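Long-range contacts in Isomerase/lactonizing enzyme (Agrobacterium fabrum str. C58, PDB 2NQL), which belongs to the enolase superfamily of two-domain metal-dependent enzymes and holds a sodium ion in its barrel domain: residues 296-301 and 329-334; 287-292 and 315-320. One frame throughout, in Å; residues are numbered along the deposited sequence.

Interaction 1 (296-301 and 329-334)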
ATOM      1  N   THR A 296      15.598   8.556   2.132  1.00 19.43           N
ATOM      2  CA  THR A 296      15.844   7.532   3.182  1.00 17.37           C
ATOM      3  C   THR A 296      15.650   6.092   2.665  1.00 19.13           C
ATOM      4  O   THR A 296      16.538   5.249   2.834  1.00 19.09           O
ATOM      5  CB  THR A 296      14.975   7.798   4.412  1.00 15.91           C
ATOM      6  OG1 THR A 296      15.285   9.089   4.939  1.00 19.77           O
ATOM      7  CG2 THR A 296      15.156   6.700   5.495  1.00 17.16           C
ATOM      8  N   ASN A 297      14.515   5.824   2.004  1.00 18.10           N
ATOM      9  CA  ASN A 297      14.252   4.504   1.411  1.00 20.05           C
ATOM     10  C   ASN A 297      15.194   4.099   0.306  1.00 19.97           C
ATOM     11  O   ASN A 297      15.597   2.946   0.212  1.00 21.76           O
ATOM     12  CB  ASN A 297      12.795   4.403   0.911  1.00 17.24           C
ATOM     13  CG  ASN A 297      11.819   4.083   2.043  1.00 21.97           C
ATOM     14  OD1 ASN A 297      12.117   3.258   2.910  1.00 21.26           O
ATOM     15  ND2 ASN A 297      10.644   4.711   2.019  1.00 18.25           N
ATOM     16  N   PHE A 298      15.522   5.066  -0.545  1.00 19.11           N
ATOM     17  CA  PHE A 298      16.370   4.835  -1.707  1.00 20.21           C
ATOM     18  C   PHE A 298      17.767   4.431  -1.202  1.00 18.98           C
ATOM     19  O   PHE A 298      18.327   3.450  -1.692  1.00 22.76           O
ATOM     20  CB  PHE A 298      16.417   6.145  -2.478  1.00 25.60           C
ATOM     21  CG  PHE A 298      16.719   6.028  -3.935  1.00 24.77           C
ATOM     22  CD1 PHE A 298      15.684   6.060  -4.882  1.00 24.66           C
ATOM     23  CD2 PHE A 298      18.050   6.025  -4.373  1.00 23.93           C
ATOM     24  CE1 PHE A 298      15.971   6.046  -6.244  1.00 19.54           C
ATOM     25  CE2 PHE A 298      18.351   5.992  -5.736  1.00 29.63           C
ATOM     26  CZ  PHE A 298      17.316   6.006  -6.668  1.00 23.32           C
ATOM     27  N   ILE A 299      18.293   5.146  -0.198  1.00 18.23           N
ATOM     28  CA  ILE A 299      19.619   4.892   0.381  0.50 22.18           C
ATOM     29  C   ILE A 299      19.695   3.477   0.998  1.00 27.83           C
ATOM     30  O   ILE A 299      20.670   2.747   0.834  1.00 24.02           O
ATOM     31  CB  ILE A 299      19.975   6.019   1.428  0.50 22.36           C
ATOM     32  CG1 ILE A 299      20.401   7.316   0.720  0.50 20.90           C
ATOM     33  CG2 ILE A 299      21.047   5.589   2.415  0.50 24.89           C
ATOM     34  CD1 ILE A 299      21.360   7.117  -0.458  0.50 26.98           C
ATOM     35  N   ARG A 300      18.640   3.092   1.707  1.00 20.39           N
ATOM     36  CA  ARG A 300      18.562   1.732   2.289  1.00 18.30           C
ATOM     37  C   ARG A 300      18.445   0.616   1.250  1.00 21.29           C
ATOM     38  O   ARG A 300      19.054  -0.437   1.412  1.00 23.59           O
ATOM     39  CB  ARG A 300      17.426   1.639   3.315  1.00 21.88           C
ATOM     40  CG  ARG A 300      17.593   2.619   4.457  1.00 20.94           C
ATOM     41  CD  ARG A 300      16.344   2.696   5.347  1.00 25.93           C
ATOM     42  NE  ARG A 300      16.613   3.517   6.531  1.00 22.50           N
ATOM     43  CZ  ARG A 300      15.701   3.913   7.418  1.00 24.81           C
ATOM     44  NH1 ARG A 300      14.420   3.597   7.243  1.00 20.96           N
ATOM     45  NH2 ARG A 300      16.069   4.662   8.463  1.00 22.82           N
ATOM     46  N   ILE A 301      17.681   0.842   0.177  1.00 20.94           N
ATOM     47  CA  ILE A 301      17.642  -0.092  -0.946  1.00 18.67           C
ATOM     48  C   ILE A 301      19.041  -0.229  -1.608  1.00 23.40           C
ATOM     49  O   ILE A 301      19.489  -1.346  -1.946  1.00 22.52           O
ATOM     50  CB  ILE A 301      16.534   0.295  -1.960  1.00 19.45           C
ATOM     51  CG1 ILE A 301      15.152  -0.080  -1.389  1.00 19.90           C
ATOM     52  CG2 ILE A 301      16.764  -0.349  -3.306  1.00 19.52           C
ATOM     53  CD1 ILE A 301      13.985   0.666  -2.040  1.00 20.75           C
ATOM     54  N   GLN A 329      20.829  12.859  -6.614  1.00 19.60           N
ATOM     55  CA  GLN A 329      21.567  13.054  -5.347  1.00 18.08           C
ATOM     56  C   GLN A 329      21.826  11.737  -4.620  1.00 24.86           C
ATOM     57  O   GLN A 329      22.977  11.403  -4.299  1.00 20.50           O
ATOM     58  CB  GLN A 329      20.816  13.994  -4.394  1.00 17.03           C
ATOM     59  CG  GLN A 329      20.653  15.452  -4.846  1.00 18.64           C
ATOM     60  CD  GLN A 329      21.954  16.268  -4.780  1.00 21.40           C
ATOM     61  OE1 GLN A 329      22.984  15.786  -4.302  1.00 21.09           O
ATOM     62  NE2 GLN A 329      21.897  17.513  -5.248  1.00 22.11           N
ATOM     63  N   ALA A 330      20.757  10.982  -4.371  1.00 16.43           N
ATOM     64  CA  ALA A 330      20.885   9.707  -3.664  1.00 17.54           C
ATOM     65  C   ALA A 330      21.654   8.682  -4.491  1.00 19.96           C
ATOM     66  O   ALA A 330      22.523   7.998  -3.962  1.00 20.26           O
ATOM     67  CB  ALA A 330      19.523   9.170  -3.299  1.00 18.70           C
ATOM     68  N   SER A 331      21.335   8.584  -5.788  1.00 18.72           N
ATOM     69  CA  SER A 331      22.004   7.617  -6.682  1.00 20.71           C
ATOM     70  C   SER A 331      23.523   7.786  -6.690  1.00 22.10           C
ATOM     71  O   SER A 331      24.272   6.800  -6.778  1.00 21.77           O
ATOM     72  CB  SER A 331      21.510   7.765  -8.126  1.00 24.26           C
ATOM     73  OG  SER A 331      20.148   7.404  -8.237  1.00 21.69           O
ATOM     74  N   SER A 332      23.960   9.037  -6.607  1.00 20.79           N
ATOM     75  CA  SER A 332      25.389   9.380  -6.727  1.00 20.85           C
ATOM     76  C   SER A 332      26.268   8.810  -5.618  1.00 29.21           C
ATOM     77  O   SER A 332      27.465   8.687  -5.801  1.00 25.10           O
ATOM     78  CB  SER A 332      25.560  10.891  -6.801  1.00 19.13           C
ATOM     79  OG  SER A 332      25.422  11.469  -5.516  1.00 21.04           O
ATOM     80  N   THR A 333      25.655   8.461  -4.485  1.00 23.31           N
ATOM     81  CA  THR A 333      26.347   7.954  -3.295  1.00 24.14           C
ATOM     82  C   THR A 333      26.469   6.435  -3.283  1.00 27.28           C
ATOM     83  O   THR A 333      27.082   5.872  -2.367  1.00 26.80           O
ATOM     84  CB  THR A 333      25.577   8.361  -1.992  1.00 23.55           C
ATOM     85  OG1 THR A 333      24.362   7.581  -1.892  1.00 23.02           O
ATOM     86  CG2 THR A 333      25.267   9.855  -1.991  1.00 22.58           C
ATOM     87  N   LEU A 334      25.881   5.774  -4.278  1.00 23.15           N
ATOM     88  CA  LEU A 334      25.680   4.325  -4.252  1.00 24.42           C
ATOM     89  C   LEU A 334      26.770   3.585  -4.999  1.00 23.30           C
ATOM     90  O   LEU A 334      26.973   3.797  -6.192  1.00 24.54           O
ATOM     91  CB  LEU A 334      24.298   3.936  -4.800  1.00 22.09           C
ATOM     92  CG  LEU A 334      23.056   4.571  -4.137  1.00 21.79           C
ATOM     93  CD1 LEU A 334      21.738   4.090  -4.800  1.00 26.33           C
ATOM     94  CD2 LEU A 334      23.030   4.288  -2.642  1.00 23.11           C
TER
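The carbonyl oxygen of Ala-330 is the best-held polar atom of this contact, gripped by two donors of Thr-333. The backbone N of Thr-333 reaches Ala-330 O at 3.2 Å. The hydroxyl OG1 of Thr-333 gives Ala-330 O a shorter bond of 2.8 Å, lying in the carbonyl plane. Helix 322-331 packs here against helix 295-308. Both helices belong to the outer layer of the TIM-type barrel of the enolase superfamily, with strand 311-312 between them in the chain. A type I turn spans Ser-331 to Leu-334, overlapping these bonds, and its Leu-334 points toward helix 295-308.

The meeting itself is apolar. Phe-298 and Ile-299 supply one side; Ala-330 and Leu-334 supply most of the other. The Phe-298 CG is anti to the backbone N (chi1 -155°), and the ring reaches across to the second helix. Phe-298 CD2 lies 3.6 Å from Ala-330 CB. Ser-331 and Leu-334 also meet this ring: Phe-298 CE2 is 3.4 Å from Ser-331 OG and 4.0 Å from Leu-334 CD1. The Ser-331 hydroxyl has its polar partner within its own helix, at Ser-327 O. The Phe-298 and Leu-334 side chains cross at about a right angle.

Ile-299 works through the tip of its longer branch. Ile-299 CD1 meets Ala-330, Thr-333 and Leu-334, and lies 3.9 Å from Leu-334 CD2. The leucine thus divides its methyls, CD1 to the phenylalanine and CD2 to the isoleucine. Thr-333 holds its OG1 in the crowded position between the backbone N and the carbonyl carbon (chi1 72°). There Thr-333 OG1 also meets a methyl, with Ile-299 CD1 3.4 Å away.

Interaction 2 (287-292 and 315-320); sequences QPEMGH and HATVGA
Two loops that follow neighbouring barrel strands, 285-286 and 311-312, meet here in the TIM-type barrel of the enolase superfamily. The tight part is a His-carboxylate hydrogen bond. His-315 ND1 donates to Glu-289 OE1 over a short 2.5 Å. The oxygen sits at the edge of the ring, near its plane, and uses its anti lone pair. The carboxylate is turned across the ring, the two planes standing 80° apart. Glu-289 CG is anti to the backbone N, and the bend at chi2 (47°) brings the acid round to the histidine.

The other oxygen is held too. Glu-289 is the N-cap of the short, weakly bonded helix 290-293, and Gly-291 N gives Glu-289 OE2 a capping bond of 2.8 Å. Each carboxylate oxygen thus has an N-H donor, which fixes the rotation of the group. These two donors would probably favour the charged form of the acid. Next to it, the methyl CG2 of Thr-317 packs 3.7 Å from Glu-289 OE1.

A backbone bond adds to the join, from His-315 N to Pro-288 O at 2.9 Å. Its donor stands above the carbonyl plane. On the looser side a water bridges the loops: it accepts from Met-290 N and donates to His-315 O, with a weak, long link to Pro-288 O. Beyond Thr-317 the second loop leaves the first altogether, and Val-318 and Gly-319 make no contact with it.

The His-315 side chain also lies by the metal site, its nearest atom about 3 Å from the sodium ion bound by Glu-240 and Glu-266. Its second ring nitrogen, NE2, is hydrogen-bonded to O1 of a bound glycerol.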
ATOM      1  N   GLN A 287      15.678  -1.232  -9.567  1.00 20.21           N
ATOM      2  CA  GLN A 287      15.292  -0.037 -10.332  1.00 19.29           C
ATOM      3  C   GLN A 287      14.407   0.895  -9.518  1.00 18.81           C
ATOM      4  O   GLN A 287      13.260   1.150  -9.939  1.00 20.94           O
ATOM      5  CB  GLN A 287      14.554  -0.438 -11.623  1.00 21.10           C
ATOM      6  CG  GLN A 287      15.371  -1.352 -12.552  1.00 23.36           C
ATOM      7  CD  GLN A 287      14.546  -1.885 -13.684  1.00 26.09           C
ATOM      8  OE1 GLN A 287      13.558  -2.575 -13.468  1.00 26.22           O
ATOM      9  NE2 GLN A 287      14.919  -1.530 -14.913  1.00 23.66           N
ATOM     10  N   PRO A 288      14.928   1.415  -8.381  1.00 20.28           N
ATOM     11  CA  PRO A 288      14.066   2.205  -7.516  1.00 22.24           C
ATOM     12  C   PRO A 288      13.559   3.478  -8.206  1.00 19.74           C
ATOM     13  O   PRO A 288      14.259   4.077  -9.026  1.00 18.27           O
ATOM     14  CB  PRO A 288      14.982   2.564  -6.337  1.00 19.08           C
ATOM     15  CG  PRO A 288      16.382   2.454  -6.867  1.00 21.12           C
ATOM     16  CD  PRO A 288      16.298   1.314  -7.828  1.00 16.18           C
ATOM     17  N   GLU A 289      12.336   3.855  -7.867  1.00 16.99           N
ATOM     18  CA  GLU A 289      11.750   5.100  -8.276  1.00 17.47           C
ATOM     19  C   GLU A 289      11.638   6.062  -7.100  1.00 23.62           C
ATOM     20  O   GLU A 289      10.835   5.861  -6.169  1.00 15.95           O
ATOM     21  CB  GLU A 289      10.382   4.842  -8.936  1.00 15.16           C
ATOM     22  CG  GLU A 289       9.554   6.134  -9.258  1.00 17.37           C
ATOM     23  CD  GLU A 289      10.384   7.225  -9.944  1.00 17.99           C
ATOM     24  OE1 GLU A 289      10.875   6.986 -11.075  1.00 21.40           O
ATOM     25  OE2 GLU A 289      10.547   8.330  -9.355  1.00 18.36           O
ATOM     26  N   MET A 290      12.441   7.126  -7.155  1.00 18.07           N
ATOM     27  CA  MET A 290      12.558   8.056  -6.035  1.00 14.77           C
ATOM     28  C   MET A 290      11.201   8.692  -5.669  1.00 18.88           C
ATOM     29  O   MET A 290      10.932   8.940  -4.486  1.00 19.11           O
ATOM     30  CB  MET A 290      13.548   9.168  -6.395  1.00 16.90           C
ATOM     31  CG  MET A 290      13.647  10.278  -5.374  1.00 16.35           C
ATOM     32  SD  MET A 290      14.131   9.751  -3.703  1.00 19.24           S
ATOM     33  CE  MET A 290      15.845   9.318  -3.956  1.00 15.24           C
ATOM     34  N   GLY A 291      10.351   8.955  -6.668  1.00 19.17           N
ATOM     35  CA  GLY A 291       9.056   9.595  -6.413  1.00 22.13           C
ATOM     36  C   GLY A 291       8.104   8.755  -5.560  1.00 19.37           C
ATOM     37  O   GLY A 291       7.216   9.299  -4.899  1.00 22.43           O
ATOM     38  N   HIS A 292       8.302   7.438  -5.582  1.00 19.71           N
ATOM     39  CA  HIS A 292       7.543   6.495  -4.746  1.00 17.92           C
ATOM     40  C   HIS A 292       8.208   6.293  -3.371  1.00 20.45           C
ATOM     41  O   HIS A 292       7.548   5.820  -2.443  1.00 21.45           O
ATOM     42  CB  HIS A 292       7.425   5.093  -5.409  1.00 17.67           C
ATOM     43  CG  HIS A 292       6.394   5.005  -6.488  1.00 18.66           C
ATOM     44  ND1 HIS A 292       5.153   5.604  -6.394  1.00 15.44           N
ATOM     45  CD2 HIS A 292       6.413   4.354  -7.677  1.00 17.57           C
ATOM     46  CE1 HIS A 292       4.454   5.329  -7.484  1.00 20.71           C
ATOM     47  NE2 HIS A 292       5.199   4.582  -8.280  1.00 16.77           N
ATOM     48  N   HIS A 315      14.862   4.155 -11.860  1.00 21.61           N
ATOM     49  CA  HIS A 315      13.768   4.497 -12.745  1.00 19.00           C
ATOM     50  C   HIS A 315      13.639   6.021 -12.861  1.00 17.98           C
ATOM     51  O   HIS A 315      14.149   6.790 -12.015  1.00 19.78           O
ATOM     52  CB  HIS A 315      12.517   3.880 -12.084  1.00 17.99           C
ATOM     53  CG  HIS A 315      11.233   4.060 -12.838  1.00 20.02           C
ATOM     54  ND1 HIS A 315      10.261   4.950 -12.440  1.00 20.96           N
ATOM     55  CD2 HIS A 315      10.730   3.417 -13.915  1.00 29.68           C
ATOM     56  CE1 HIS A 315       9.222   4.859 -13.250  1.00 19.45           C
ATOM     57  NE2 HIS A 315       9.477   3.927 -14.149  1.00 25.49           N
ATOM     58  N   ALA A 316      12.944   6.451 -13.909  1.00 17.39           N
ATOM     59  CA  ALA A 316      12.541   7.846 -14.076  1.00 19.91           C
ATOM     60  C   ALA A 316      11.155   7.908 -14.710  1.00 17.77           C
ATOM     61  O   ALA A 316      10.718   6.961 -15.404  1.00 21.61           O
ATOM     62  CB  ALA A 316      13.578   8.612 -14.949  1.00 19.84           C
ATOM     63  N   THR A 317      10.470   9.020 -14.490  1.00 19.47           N
ATOM     64  CA  THR A 317       9.065   9.114 -14.803  1.00 19.57           C
ATOM     65  C   THR A 317       8.587  10.555 -14.968  1.00 20.53           C
ATOM     66  O   THR A 317       9.356  11.498 -14.798  1.00 21.38           O
ATOM     67  CB  THR A 317       8.213   8.347 -13.748  1.00 22.71           C
ATOM     68  OG1 THR A 317       6.879   8.212 -14.245  1.00 27.62           O
ATOM     69  CG2 THR A 317       8.189   9.065 -12.423  1.00 18.29           C
ATOM     70  N   VAL A 318       7.309  10.712 -15.313  1.00 20.58           N
ATOM     71  CA  VAL A 318       6.626  11.994 -15.348  1.00 21.31           C
ATOM     72  C   VAL A 318       6.758  12.684 -13.988  1.00 19.58           C
ATOM     73  O   VAL A 318       6.451  12.107 -12.950  1.00 23.66           O
ATOM     74  CB  VAL A 318       5.122  11.765 -15.684  1.00 23.01           C
ATOM     75  CG1 VAL A 318       4.263  12.987 -15.356  1.00 28.15           C
ATOM     76  CG2 VAL A 318       4.975  11.343 -17.169  1.00 22.46           C
ATOM     77  N   GLY A 319       7.227  13.919 -14.017  1.00 21.22           N
ATOM     78  CA  GLY A 319       7.350  14.715 -12.810  1.00 23.02           C
ATOM     79  C   GLY A 319       7.979  16.039 -13.178  1.00 22.25           C
ATOM     80  O   GLY A 319       8.359  16.244 -14.339  1.00 21.24           O
ATOM     81  N   ALA A 320       8.064  16.945 -12.206  1.00 18.70           N
ATOM     82  CA  ALA A 320       8.534  18.320 -12.457  1.00 22.03           C
ATOM     83  C   ALA A 320      10.065  18.393 -12.471  1.00 26.22           C
ATOM     84  O   ALA A 320      10.650  19.327 -13.034  1.00 30.42           O
ATOM     85  CB  ALA A 320       7.974  19.268 -11.406  1.00 22.68           C
TER
HETATM   86  O   HOH W   1      14.207   7.482  -9.299  1.00 18.09           O

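Both contacts lie in the barrel domain and share neighbouring parts of the chain, at different depths. Interaction 2 is buried close to the centre of the chain, beside the metal site, and rests on hydrogen bonds, a carboxylate and a water. Interaction 1 lies in the outer helical layer, is only partly buried, and joins its helices through apolar side chains. Their segments alternate along the chain, and helix 290-293 leads directly into helix 295-308. They also touch. Met-290 CE lies 3.4 Å from Phe-298 CD1 and 3.7 Å from Ala-330 CB, while Pro-288 CB packs on Phe-298 CE1. The Phe-298 ring therefore belongs to both neighbourhoods.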